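PDB 3CC1: putative alpha-N-acetylgalactosaminidase from Bacillus halodurans C-125, which probably removes terminal alpha-linked N-acetylgalactosamine from glycoconjugates by hydrolysis, using a catalytic beta/alpha barrel followed by a C-terminal beta-sandwich domain. Local coordinates for residues S25-E30 against G281-D286; E36-H41 against E48-D53; Q121-N126 against E138-N143; G366-A371 against V389-T394. All coordinates share one frame; numbering follows the deposited sequence.

Contact 1: residues S25-E30 against G281-D286; sequences SVTEEE and GIRSVD
Ser25 and Arg283 bring the backbones to 7.4 Å between their CA atoms, so a long side chain must span the gap between the start of helix 28-41 and the loop 281-286. Arg283 does this with a chain bent at chi3, which presents its guanidinium edge-on. Arg283 NE and NH2 grip Ser25 side-on: NE gives OG a bond of 2.8 Å, and NH2 reaches the backbone O at 2.9 Å from above the carbonyl plane. Arg283 NH1 to Glu30 OE2 and Arg283 NH2 to Glu30 OE1, both 2.8 Å and nearly straight, form an end-on salt bridge. Both carboxylate oxygens use their syn lone pairs, and the two planes lie 14° apart. Glu30 OE1 also accepts from Thr27 N at 2.9 Å, from the anti side but tilted well out of the carboxylate plane, so the carboxylate is held against rotation. A methionine in place of Arg283 would probably leave the Glu30 carboxylate without its cationic mate and Ser25 O without this donor. Thr27 suits the N-cap because its short side chain brings OG1 back to accept from Glu30 N, 3.2 Å away, and the reciprocal bonds make a capping box that the arginine ties to a distant loop.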
loop_
_atom_site.group_PDB
_atom_site.type_symbol
_atom_site.label_atom_id
_atom_site.label_comp_id
_atom_site.label_asym_id
_atom_site.label_seq_id
_atom_site.Cartn_x
_atom_site.Cartn_y
_atom_site.Cartn_z
ATOM N N SER A 25 -29.078 22.924 5.024
ATOM C CA SER A 25 -30.276 23.760 4.823
ATOM C C SER A 25 -31.584 23.214 5.422
ATOM O O SER A 25 -32.679 23.688 5.060
ATOM C CB SER A 25 -30.489 23.970 3.307
ATOM O OG SER A 25 -31.097 22.818 2.738
ATOM N N VAL A 26 -31.509 22.269 6.357
ATOM C CA VAL A 26 -32.744 21.662 6.901
ATOM C C VAL A 26 -33.666 22.721 7.526
ATOM O O VAL A 26 -33.223 23.736 8.146
ATOM C CB VAL A 26 -32.458 20.509 7.937
ATOM C CG1 VAL A 26 -31.981 21.068 9.285
ATOM C CG2 VAL A 26 -33.669 19.626 8.117
ATOM N N THR A 27 -34.962 22.496 7.369
ATOM C CA THR A 27 -35.958 23.361 8.005
ATOM C C THR A 27 -36.562 22.702 9.212
ATOM O O THR A 27 -36.485 21.481 9.415
ATOM C CB THR A 27 -37.105 23.690 7.051
ATOM O OG1 THR A 27 -37.884 22.515 6.867
ATOM C CG2 THR A 27 -36.620 24.232 5.722
ATOM N N GLU A 28 -37.222 23.519 10.015
ATOM C CA GLU A 28 -37.855 23.061 11.251
ATOM C C GLU A 28 -38.951 22.009 10.987
ATOM O O GLU A 28 -39.096 21.041 11.716
ATOM C CB GLU A 28 -38.430 24.298 11.928
ATOM C CG GLU A 28 -39.477 24.159 12.905
ATOM C CD GLU A 28 -39.914 25.566 13.380
ATOM O OE1 GLU A 28 -39.028 26.381 13.698
ATOM O OE2 GLU A 28 -41.137 25.868 13.378
ATOM N N GLU A 29 -39.713 22.208 9.923
ATOM C CA GLU A 29 -40.738 21.245 9.516
ATOM C C GLU A 29 -40.125 19.896 9.139
ATOM O O GLU A 29 -40.673 18.838 9.494
ATOM C CB GLU A 29 -41.566 21.800 8.361
ATOM C CG GLU A 29 -42.679 20.873 7.856
ATOM C CD GLU A 29 -42.172 19.831 6.860
ATOM O OE1 GLU A 29 -41.197 20.134 6.105
ATOM O OE2 GLU A 29 -42.774 18.725 6.807
ATOM N N GLU A 30 -38.967 19.930 8.475
ATOM C CA GLU A 30 -38.262 18.713 8.087
ATOM C C GLU A 30 -37.730 18.004 9.327
ATOM O O GLU A 30 -37.857 16.776 9.450
ATOM C CB GLU A 30 -37.164 18.978 7.056
ATOM C CG GLU A 30 -37.721 19.302 5.698
ATOM C CD GLU A 30 -36.778 20.105 4.808
ATOM O OE1 GLU A 30 -35.760 20.612 5.291
ATOM O OE2 GLU A 30 -37.071 20.226 3.594
ATOM N N GLY A 281 -29.872 13.217 -0.620
ATOM C CA GLY A 281 -29.441 14.128 -1.656
ATOM C C GLY A 281 -30.498 15.109 -2.115
ATOM O O GLY A 281 -30.416 15.635 -3.221
ATOM N N ILE A 282 -31.498 15.359 -1.266
ATOM C CA ILE A 282 -32.648 16.203 -1.644
ATOM C C ILE A 282 -32.182 17.642 -1.874
ATOM O O ILE A 282 -32.491 18.240 -2.898
ATOM C CB ILE A 282 -33.805 16.095 -0.629
ATOM C CG1 ILE A 282 -34.273 14.641 -0.551
ATOM C CG2 ILE A 282 -35.005 16.986 -1.017
ATOM C CD1 ILE A 282 -35.274 14.359 0.531
ATOM N N ARG A 283 -31.404 18.178 -0.933
ATOM C CA ARG A 283 -30.727 19.451 -1.116
ATOM C C ARG A 283 -29.326 19.226 -0.586
ATOM O O ARG A 283 -29.102 19.281 0.592
ATOM C CB ARG A 283 -31.428 20.597 -0.375
ATOM C CG ARG A 283 -32.877 20.864 -0.852
ATOM C CD ARG A 283 -33.487 22.138 -0.282
ATOM N NE ARG A 283 -33.397 22.211 1.185
ATOM C CZ ARG A 283 -34.282 21.717 2.037
ATOM N NH1 ARG A 283 -35.343 21.076 1.595
ATOM N NH2 ARG A 283 -34.107 21.880 3.349
ATOM N N SER A 284 -28.413 18.885 -1.488
ATOM C CA SER A 284 -27.093 18.318 -1.160
ATOM C C SER A 284 -26.124 18.531 -2.327
ATOM O O SER A 284 -26.425 18.221 -3.496
ATOM C CB SER A 284 -27.207 16.826 -0.883
ATOM O OG SER A 284 -25.989 16.298 -0.415
ATOM N N VAL A 285 -24.937 19.008 -2.004
ATOM C CA VAL A 285 -23.944 19.318 -3.029
ATOM C C VAL A 285 -22.572 18.601 -2.836
ATOM O O VAL A 285 -21.656 18.821 -3.624
ATOM C CB VAL A 285 -23.717 20.855 -3.152
ATOM C CG1 VAL A 285 -25.013 21.534 -3.657
ATOM C CG2 VAL A 285 -23.253 21.470 -1.819
ATOM N N ASP A 286 -22.433 17.798 -1.780
ATOM C CA ASP A 286 -21.160 17.145 -1.479
ATOM C C ASP A 286 -21.163 15.652 -1.733
ATOM O O ASP A 286 -20.154 14.971 -1.497
ATOM C CB ASP A 286 -20.746 17.375 -0.017
ATOM C CG ASP A 286 -21.704 16.748 0.971
ATOM O OD1 ASP A 286 -22.922 16.936 0.757
ATOM O OD2 ASP A 286 -21.246 16.100 1.957
#

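Contact 2: residues E36-H41 against E48-D53; sequences EYMANH and EYIVVD
Met38 of helix 28-41 meets Glu48, Tyr49 and Ile50 of strand 49-52 and its approach, where the chain returns from the helix to complete a beta-alpha-beta crossover: strands 14-17 and 49-52 are parallel neighbours in the sheet of the beta/alpha barrel. The apolar part of the contact rests on Met38, modelled as selenomethionine, and Ile50. Their side chains reach for each other tip to tip, Met38 CE lying 3.7 Å from Ile50 CD1. With CG anti to the backbone N (chi1 -178°) and chi2 also extended, the Met38 chain runs straight out from the helix and bends only at chi3, which swings the methyl over to the strand. A long, flexible, unbranched residue suits this place, since it bridges a gap that the backbones leave wide, with 7.6 Å between the CA atoms of Met38 and Glu48. The branched Ile50 suits an extended strand and fills the layer between sheet and helix; Val31 and Ala35 of the same helix also pack on it, and Trp16 of the adjacent strand touches both Ile50 and Met38. Against the backbone, the interaction is van der Waals in kind, with no hydrogen bond between the segments. The SE atom of Met38 sits 3.7 Å from Glu48 N, and its CE methyl comes within 3.6 Å of the carbonyl O of Tyr49.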
loop_
_atom_site.group_PDB
_atom_site.type_symbol
_atom_site.label_atom_id
_atom_site.label_comp_id
_atom_site.label_asym_id
_atom_site.label_seq_id
_atom_site.Cartn_x
_atom_site.Cartn_y
_atom_site.Cartn_z
ATOM N N GLU A 36 -41.008 12.947 14.322
ATOM C CA GLU A 36 -42.300 12.263 14.468
ATOM C C GLU A 36 -42.223 10.849 13.945
ATOM O O GLU A 36 -42.731 9.926 14.552
ATOM C CB GLU A 36 -43.435 13.029 13.791
ATOM C CG GLU A 36 -43.826 14.268 14.586
ATOM C CD GLU A 36 -44.671 15.285 13.790
ATOM O OE1 GLU A 36 -45.019 14.997 12.618
ATOM O OE2 GLU A 36 -44.960 16.382 14.331
ATOM N N TYR A 37 -41.542 10.664 12.827
ATOM C CA TYR A 37 -41.394 9.323 12.284
ATOM C C TYR A 37 -40.621 8.483 13.277
ATOM O O TYR A 37 -41.020 7.382 13.601
ATOM C CB TYR A 37 -40.695 9.338 10.943
ATOM C CG TYR A 37 -40.577 7.983 10.283
ATOM C CD1 TYR A 37 -39.561 7.103 10.630
ATOM C CD2 TYR A 37 -41.428 7.616 9.265
ATOM C CE1 TYR A 37 -39.444 5.885 10.027
ATOM C CE2 TYR A 37 -41.323 6.375 8.652
ATOM C CZ TYR A 37 -40.329 5.533 9.021
ATOM O OH TYR A 37 -40.186 4.345 8.387
HETATM N N MSE A 38 -39.531 9.018 13.776
HETATM C CA MSE A 38 -38.695 8.267 14.691
HETATM C C MSE A 38 -39.490 7.866 15.937
HETATM O O MSE A 38 -39.365 6.762 16.454
HETATM C CB MSE A 38 -37.496 9.076 15.110
HETATM C CG MSE A 38 -36.565 8.310 16.046
HETATM SE SE MSE A 38 -34.951 9.335 16.474
HETATM C CE MSE A 38 -34.201 9.274 14.758
ATOM N N ALA A 39 -40.325 8.783 16.393
ATOM C CA ALA A 39 -41.092 8.574 17.598
ATOM C C ALA A 39 -42.083 7.448 17.341
ATOM O O ALA A 39 -42.357 6.628 18.204
ATOM C CB ALA A 39 -41.859 9.863 17.970
ATOM N N ASN A 40 -42.623 7.422 16.136
ATOM C CA ASN A 40 -43.696 6.488 15.815
ATOM C C ASN A 40 -43.190 5.091 15.465
ATOM O O ASN A 40 -43.870 4.125 15.716
ATOM C CB ASN A 40 -44.540 7.025 14.666
ATOM C CG ASN A 40 -45.466 8.171 15.103
ATOM O OD1 ASN A 40 -45.975 8.182 16.229
ATOM N ND2 ASN A 40 -45.721 9.113 14.200
ATOM N N HIS A 41 -42.013 4.977 14.858
ATOM C CA HIS A 41 -41.573 3.678 14.326
ATOM C C HIS A 41 -40.267 3.143 14.911
ATOM O O HIS A 41 -39.993 1.942 14.801
ATOM C CB HIS A 41 -41.366 3.761 12.799
ATOM C CG HIS A 41 -42.584 4.142 12.043
ATOM N ND1 HIS A 41 -42.764 5.410 11.522
ATOM C CD2 HIS A 41 -43.704 3.451 11.747
ATOM C CE1 HIS A 41 -43.946 5.474 10.933
ATOM N NE2 HIS A 41 -44.537 4.301 11.060
ATOM N N GLU A 48 -32.928 7.634 19.106
ATOM C CA GLU A 48 -33.288 8.691 20.017
ATOM C C GLU A 48 -32.892 10.120 19.677
ATOM O O GLU A 48 -33.545 11.048 20.125
ATOM C CB GLU A 48 -32.863 8.298 21.420
ATOM C CG GLU A 48 -31.472 8.393 21.721
ATOM C CD GLU A 48 -31.256 8.363 23.234
ATOM O OE1 GLU A 48 -32.189 8.813 23.940
ATOM O OE2 GLU A 48 -30.176 7.901 23.723
ATOM N N TYR A 49 -31.827 10.296 18.910
ATOM C CA TYR A 49 -31.299 11.618 18.652
ATOM C C TYR A 49 -31.807 12.172 17.321
ATOM O O TYR A 49 -31.878 11.465 16.322
ATOM C CB TYR A 49 -29.780 11.596 18.632
ATOM C CG TYR A 49 -29.161 11.458 19.976
ATOM C CD1 TYR A 49 -29.075 12.552 20.826
ATOM C CD2 TYR A 49 -28.723 10.220 20.440
ATOM C CE1 TYR A 49 -28.546 12.425 22.102
ATOM C CE2 TYR A 49 -28.178 10.084 21.697
ATOM C CZ TYR A 49 -28.088 11.187 22.522
ATOM O OH TYR A 49 -27.531 11.079 23.777
ATOM N N ILE A 50 -32.172 13.446 17.350
ATOM C CA ILE A 50 -32.575 14.220 16.164
ATOM C C ILE A 50 -31.554 15.354 16.074
ATOM O O ILE A 50 -31.489 16.228 16.963
ATOM C CB ILE A 50 -34.034 14.729 16.296
ATOM C CG1 ILE A 50 -35.035 13.531 16.294
ATOM C CG2 ILE A 50 -34.373 15.797 15.206
ATOM C CD1 ILE A 50 -35.181 12.820 14.921
ATOM N N VAL A 51 -30.722 15.309 15.035
ATOM C CA VAL A 51 -29.514 16.163 14.996
ATOM C C VAL A 51 -29.490 17.045 13.773
ATOM O O VAL A 51 -29.597 16.561 12.642
ATOM C CB VAL A 51 -28.193 15.330 15.042
ATOM C CG1 VAL A 51 -26.931 16.253 15.105
ATOM C CG2 VAL A 51 -28.206 14.325 16.226
ATOM N N VAL A 52 -29.330 18.345 14.034
ATOM C CA VAL A 52 -29.261 19.348 12.997
ATOM C C VAL A 52 -27.786 19.584 12.718
ATOM O O VAL A 52 -27.001 19.916 13.596
ATOM C CB VAL A 52 -29.994 20.672 13.398
ATOM C CG1 VAL A 52 -29.683 21.794 12.390
ATOM C CG2 VAL A 52 -31.507 20.466 13.535
ATOM N N ASP A 53 -27.391 19.343 11.489
ATOM C CA ASP A 53 -25.996 19.530 11.127
ATOM C C ASP A 53 -25.636 21.037 10.951
ATOM O O ASP A 53 -26.433 21.957 11.238
ATOM C CB ASP A 53 -25.604 18.633 9.921
ATOM C CG ASP A 53 -24.165 18.067 10.053
ATOM O OD1 ASP A 53 -23.199 18.822 9.910
ATOM O OD2 ASP A 53 -24.003 16.891 10.390
#

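Contact 3: residues Q121-N126 against E138-N143; sequences QAVYEN and EIAHTN
Asn126 OD1, gripped by Arg137 N and Thr135 OG1, holds the end of helix 120-125 to the start of helix 136-139, which runs into segment 138-143 beside the place where Val123 meets Ala140; the Arg137 guanidinium adds to this hold by bonding the carbonyl oxygens of Val123 and Tyr124. The first helix closes in a Schellman motif: Asn126 takes a positive phi of 54°, and its N binds Val123 O at 3.1 Å. Asparagine suits the position because it tolerates such backbone angles better than most residues, and its amide oxygen can take the backbone N of Arg137 and meet the Thr135 hydroxyl at the start of the next helix.

Across the segments themselves the meeting is purely apolar. Val123 points toward segment 138-143 and splits its branches between two partners. With CG1 anti to the backbone N (chi1 171°), the CG2 methyl of Val123 is set against Ala140 CB, only 3.4 Å away, which is tighter than usual van der Waals contact. The other branch of Val123, CG1, approaches the methyl of Thr142, at 4.3 Å from CG2 of that residue. The small alanine lets segment 138-143 come this close, while threonine offers a methyl to valine from a position that remains exposed. Ile118 and Tyr153, from the two other strands of the small antiparallel sheet that ends in 140-141, also touch Val123. The chemistry thus divides the work: methyl groups fit the helix to segment 138-143 without directional bonds, and polar groups fix the helix end.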
loop_
_atom_site.group_PDB
_atom_site.type_symbol
_atom_site.label_atom_id
_atom_site.label_comp_id
_atom_site.label_asym_id
_atom_site.label_seq_id
_atom_site.Cartn_x
_atom_site.Cartn_y
_atom_site.Cartn_z
ATOM N N GLN A 121 -17.361 36.878 11.838
ATOM C CA GLN A 121 -18.300 37.984 11.938
ATOM C C GLN A 121 -18.248 38.649 13.333
ATOM O O GLN A 121 -18.365 39.875 13.445
ATOM C CB GLN A 121 -19.690 37.473 11.637
ATOM C CG GLN A 121 -20.740 38.569 11.572
ATOM C CD GLN A 121 -22.090 38.005 11.086
ATOM O OE1 GLN A 121 -22.177 37.445 10.010
ATOM N NE2 GLN A 121 -23.124 38.167 11.887
ATOM N N ALA A 122 -18.043 37.831 14.371
ATOM C CA ALA A 122 -17.826 38.328 15.725
ATOM C C ALA A 122 -16.508 39.083 15.804
ATOM O O ALA A 122 -16.396 40.100 16.466
ATOM C CB ALA A 122 -17.871 37.174 16.745
ATOM N N VAL A 123 -15.507 38.602 15.104
ATOM C CA VAL A 123 -14.185 39.241 15.156
ATOM C C VAL A 123 -14.301 40.601 14.466
ATOM O O VAL A 123 -13.861 41.618 14.984
ATOM C CB VAL A 123 -13.080 38.322 14.583
ATOM C CG1 VAL A 123 -11.781 39.088 14.453
ATOM C CG2 VAL A 123 -12.905 37.055 15.470
ATOM N N TYR A 124 -14.963 40.615 13.304
ATOM C CA TYR A 124 -15.227 41.863 12.565
ATOM C C TYR A 124 -15.925 42.882 13.444
ATOM O O TYR A 124 -15.526 44.029 13.507
ATOM C CB TYR A 124 -16.115 41.587 11.351
ATOM C CG TYR A 124 -16.715 42.813 10.672
ATOM C CD1 TYR A 124 -15.919 43.757 10.037
ATOM C CD2 TYR A 124 -18.093 42.988 10.619
ATOM C CE1 TYR A 124 -16.491 44.856 9.400
ATOM C CE2 TYR A 124 -18.661 44.071 10.004
ATOM C CZ TYR A 124 -17.865 44.994 9.390
ATOM O OH TYR A 124 -18.476 46.067 8.776
ATOM N N GLU A 125 -16.959 42.432 14.136
ATOM C CA GLU A 125 -17.826 43.331 14.889
ATOM C C GLU A 125 -17.198 43.625 16.240
ATOM O O GLU A 125 -17.652 44.479 16.969
ATOM C CB GLU A 125 -19.209 42.712 15.104
ATOM C CG GLU A 125 -20.090 42.626 13.829
ATOM C CD GLU A 125 -21.507 42.045 14.082
ATOM O OE1 GLU A 125 -21.945 42.047 15.251
ATOM O OE2 GLU A 125 -22.186 41.556 13.131
ATOM N N ASN A 126 -16.147 42.898 16.561
ATOM C CA ASN A 126 -15.511 42.951 17.863
ATOM C C ASN A 126 -16.495 42.713 19.001
ATOM O O ASN A 126 -16.507 43.421 20.003
ATOM C CB ASN A 126 -14.772 44.270 18.069
ATOM C CG ASN A 126 -13.728 44.170 19.176
ATOM O OD1 ASN A 126 -13.160 43.113 19.422
ATOM N ND2 ASN A 126 -13.486 45.273 19.847
ATOM N N GLU A 138 -9.880 39.999 20.872
ATOM C CA GLU A 138 -8.856 39.771 21.886
ATOM C C GLU A 138 -8.637 38.301 22.192
ATOM O O GLU A 138 -7.688 37.954 22.879
ATOM C CB GLU A 138 -9.205 40.516 23.166
ATOM C CG GLU A 138 -9.186 42.002 22.953
ATOM C CD GLU A 138 -9.635 42.810 24.180
ATOM O OE1 GLU A 138 -10.700 42.548 24.762
ATOM O OE2 GLU A 138 -8.900 43.736 24.547
ATOM N N ILE A 139 -9.527 37.455 21.684
ATOM C CA ILE A 139 -9.458 36.030 21.947
ATOM C C ILE A 139 -9.304 35.195 20.678
ATOM O O ILE A 139 -8.967 34.035 20.782
ATOM C CB ILE A 139 -10.641 35.501 22.823
ATOM C CG1 ILE A 139 -11.984 35.537 22.070
ATOM C CG2 ILE A 139 -10.711 36.268 24.148
ATOM C CD1 ILE A 139 -13.106 34.526 22.656
ATOM N N ALA A 140 -9.529 35.771 19.497
ATOM C CA ALA A 140 -9.469 35.021 18.246
ATOM C C ALA A 140 -8.032 34.780 17.829
ATOM O O ALA A 140 -7.105 35.531 18.138
ATOM C CB ALA A 140 -10.250 35.720 17.095
ATOM N N HIS A 141 -7.855 33.670 17.162
ATOM C CA HIS A 141 -6.589 33.305 16.585
ATOM C C HIS A 141 -6.815 33.313 15.078
ATOM O O HIS A 141 -7.216 32.319 14.518
ATOM C CB HIS A 141 -6.247 31.910 17.069
ATOM C CG HIS A 141 -4.806 31.568 16.925
ATOM N ND1 HIS A 141 -4.329 30.285 17.095
ATOM C CD2 HIS A 141 -3.737 32.341 16.601
ATOM C CE1 HIS A 141 -3.021 30.282 16.878
ATOM N NE2 HIS A 141 -2.637 31.515 16.574
ATOM N N THR A 142 -6.609 34.466 14.441
ATOM C CA THR A 142 -7.058 34.650 13.066
ATOM C C THR A 142 -6.216 33.876 12.037
ATOM O O THR A 142 -6.605 33.733 10.887
ATOM C CB THR A 142 -7.162 36.143 12.695
ATOM O OG1 THR A 142 -5.896 36.739 12.887
ATOM C CG2 THR A 142 -8.199 36.846 13.561
ATOM N N ASN A 143 -5.086 33.340 12.477
ATOM C CA ASN A 143 -4.264 32.497 11.610
ATOM C C ASN A 143 -4.701 31.037 11.689
ATOM O O ASN A 143 -4.131 30.180 11.026
ATOM C CB ASN A 143 -2.769 32.623 11.947
ATOM C CG ASN A 143 -2.392 31.972 13.268
ATOM O OD1 ASN A 143 -3.251 31.558 14.058
ATOM N ND2 ASN A 143 -1.092 31.899 13.525
#

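Contact 4: residues G366-A371 against V389-T394; sequences GEAYVA and VGIMET
Val389, Val370 and Ala368 carry most of this contact between strand 368-374 and the loop that precedes strand 395-399, with Ile391 as a fourth member. Val389 and Val370 cross obliquely, CG1 of the former resting 3.9 Å from CG2 of the latter. Each of these methyls lies anti to its own carbonyl carbon, a placement that directs it at the other segment: chi1 of Val389 is -61°, and in Val370 it is CG1 that stands anti to the backbone N (172°), which leaves CG2 facing Val389. Two residues back on the strand, the same face presents Ala368, whose CB is 4.2 Å from Ile391 CD1. A small alanine there leaves room for the extended isoleucine, and beta-branched valine is at home in the strand. Residues of the other parity turn away: Tyr369 OH donates to Glu367 OE2 at 2.6 Å, and both belong to the pocket in which a polyethylene glycol molecule is bound. The strand and the residue leading into it thus serve the apolar interior of the C-terminal beta-sandwich and a ligand pocket with alternate side chains. Strand 368-374 runs between strands 356-362 and 424-431 in an antiparallel sheet; Leu429 of the latter touches Val370 and Ile391, while Phe384 of strand 380-384 packs on both valines.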
loop_
_atom_site.group_PDB
_atom_site.type_symbol
_atom_site.label_atom_id
_atom_site.label_comp_id
_atom_site.label_asym_id
_atom_site.label_seq_id
_atom_site.Cartn_x
_atom_site.Cartn_y
_atom_site.Cartn_z
ATOM N N GLY A 366 -24.087 -15.547 26.678
ATOM C CA GLY A 366 -23.412 -16.792 26.293
ATOM C C GLY A 366 -23.128 -16.917 24.802
ATOM O O GLY A 366 -22.532 -17.879 24.358
ATOM N N GLU A 367 -23.548 -15.930 24.020
ATOM C CA GLU A 367 -23.386 -15.978 22.579
ATOM C C GLU A 367 -22.219 -15.123 22.069
ATOM O O GLU A 367 -21.715 -14.246 22.743
ATOM C CB GLU A 367 -24.697 -15.580 21.869
ATOM C CG GLU A 367 -24.915 -14.082 21.619
ATOM C CD GLU A 367 -25.547 -13.323 22.782
ATOM O OE1 GLU A 367 -25.397 -13.767 23.940
ATOM O OE2 GLU A 367 -26.162 -12.244 22.533
ATOM N N ALA A 368 -21.786 -15.458 20.868
ATOM C CA ALA A 368 -20.816 -14.665 20.143
ATOM C C ALA A 368 -21.368 -14.317 18.755
ATOM O O ALA A 368 -22.420 -14.805 18.333
ATOM C CB ALA A 368 -19.499 -15.397 20.059
ATOM N N TYR A 369 -20.669 -13.390 18.111
ATOM C CA TYR A 369 -21.038 -12.871 16.801
ATOM C C TYR A 369 -19.814 -12.827 15.931
ATOM O O TYR A 369 -18.724 -12.471 16.406
ATOM C CB TYR A 369 -21.620 -11.454 16.920
ATOM C CG TYR A 369 -22.827 -11.416 17.795
ATOM C CD1 TYR A 369 -24.062 -11.797 17.296
ATOM C CD2 TYR A 369 -22.738 -11.032 19.110
ATOM C CE1 TYR A 369 -25.140 -11.791 18.056
ATOM C CE2 TYR A 369 -23.847 -11.007 19.897
ATOM C CZ TYR A 369 -25.045 -11.400 19.358
ATOM O OH TYR A 369 -26.192 -11.423 20.118
ATOM N N VAL A 370 -19.994 -13.247 14.675
ATOM C CA VAL A 370 -18.963 -13.160 13.674
ATOM C C VAL A 370 -19.522 -12.507 12.410
ATOM O O VAL A 370 -20.553 -12.907 11.887
ATOM C CB VAL A 370 -18.332 -14.569 13.356
ATOM C CG1 VAL A 370 -17.384 -14.489 12.173
ATOM C CG2 VAL A 370 -17.613 -15.147 14.602
ATOM N N ALA A 371 -18.822 -11.485 11.937
ATOM C CA ALA A 371 -19.146 -10.828 10.687
ATOM C C ALA A 371 -18.100 -11.235 9.631
ATOM O O ALA A 371 -16.885 -11.015 9.808
ATOM C CB ALA A 371 -19.190 -9.283 10.879
ATOM N N VAL A 389 -12.162 -17.374 17.536
ATOM C CA VAL A 389 -13.011 -16.540 18.390
ATOM C C VAL A 389 -13.106 -17.039 19.827
ATOM O O VAL A 389 -13.899 -16.546 20.607
ATOM C CB VAL A 389 -14.387 -16.268 17.761
ATOM C CG1 VAL A 389 -14.186 -15.499 16.377
ATOM C CG2 VAL A 389 -15.209 -17.552 17.603
ATOM N N GLY A 390 -12.245 -17.983 20.193
ATOM C CA GLY A 390 -12.083 -18.368 21.596
ATOM C C GLY A 390 -12.984 -19.495 22.057
ATOM O O GLY A 390 -13.079 -19.750 23.254
ATOM N N ILE A 391 -13.607 -20.208 21.113
ATOM C CA ILE A 391 -14.598 -21.258 21.465
ATOM C C ILE A 391 -14.030 -22.630 21.158
ATOM O O ILE A 391 -13.419 -22.847 20.129
ATOM C CB ILE A 391 -15.944 -20.996 20.714
ATOM C CG1 ILE A 391 -16.500 -19.622 21.116
ATOM C CG2 ILE A 391 -16.988 -22.080 20.934
ATOM C CD1 ILE A 391 -17.742 -19.153 20.322
HETATM N N MSE A 392 -14.223 -23.548 22.101
HETATM C CA MSE A 392 -13.686 -24.896 22.020
HETATM C C MSE A 392 -14.782 -25.924 22.234
HETATM O O MSE A 392 -14.498 -27.036 22.590
HETATM C CB MSE A 392 -12.600 -25.108 23.069
HETATM C CG MSE A 392 -11.392 -24.213 22.846
HETATM SE SE MSE A 392 -10.200 -24.137 24.330
HETATM C CE MSE A 392 -11.213 -22.874 25.334
ATOM N N GLU A 393 -16.022 -25.528 22.022
ATOM C CA GLU A 393 -17.173 -26.421 22.106
ATOM C C GLU A 393 -17.996 -26.218 20.835
ATOM O O GLU A 393 -17.890 -25.185 20.205
ATOM C CB GLU A 393 -18.026 -26.072 23.320
ATOM C CG GLU A 393 -17.354 -26.432 24.683
ATOM N N THR A 394 -18.845 -27.183 20.505
ATOM C CA THR A 394 -19.732 -27.072 19.360
ATOM C C THR A 394 -20.752 -25.966 19.571
ATOM O O THR A 394 -21.190 -25.707 20.693
ATOM C CB THR A 394 -20.423 -28.403 19.070
ATOM O OG1 THR A 394 -19.413 -29.341 18.729
ATOM C CG2 THR A 394 -21.408 -28.310 17.889
#

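Overall arrangement
Contacts 1 and 2 share helix 28-41 and lie 15 Å apart between centres, touching through Val26 CG1 and Val52 CG1, 3.9 Å apart. Contact 2 is local, joining the helix to the next barrel strand, and falls within the long span of chain that contact 1 bridges, as does contact 3. Contact 3 belongs to a small antiparallel sheet on the periphery, about 30 Å from contact 1 between centres; both reach the second subunit. Contact 4 comes last along the chain, in the C-terminal beta-sandwich, about 57 Å from contact 3 between centres and across the chain's centre from it. Contacts 1 and 2 thus tie one helix to two other parts of the barrel, while contacts 3 and 4 join segments in outlying parts.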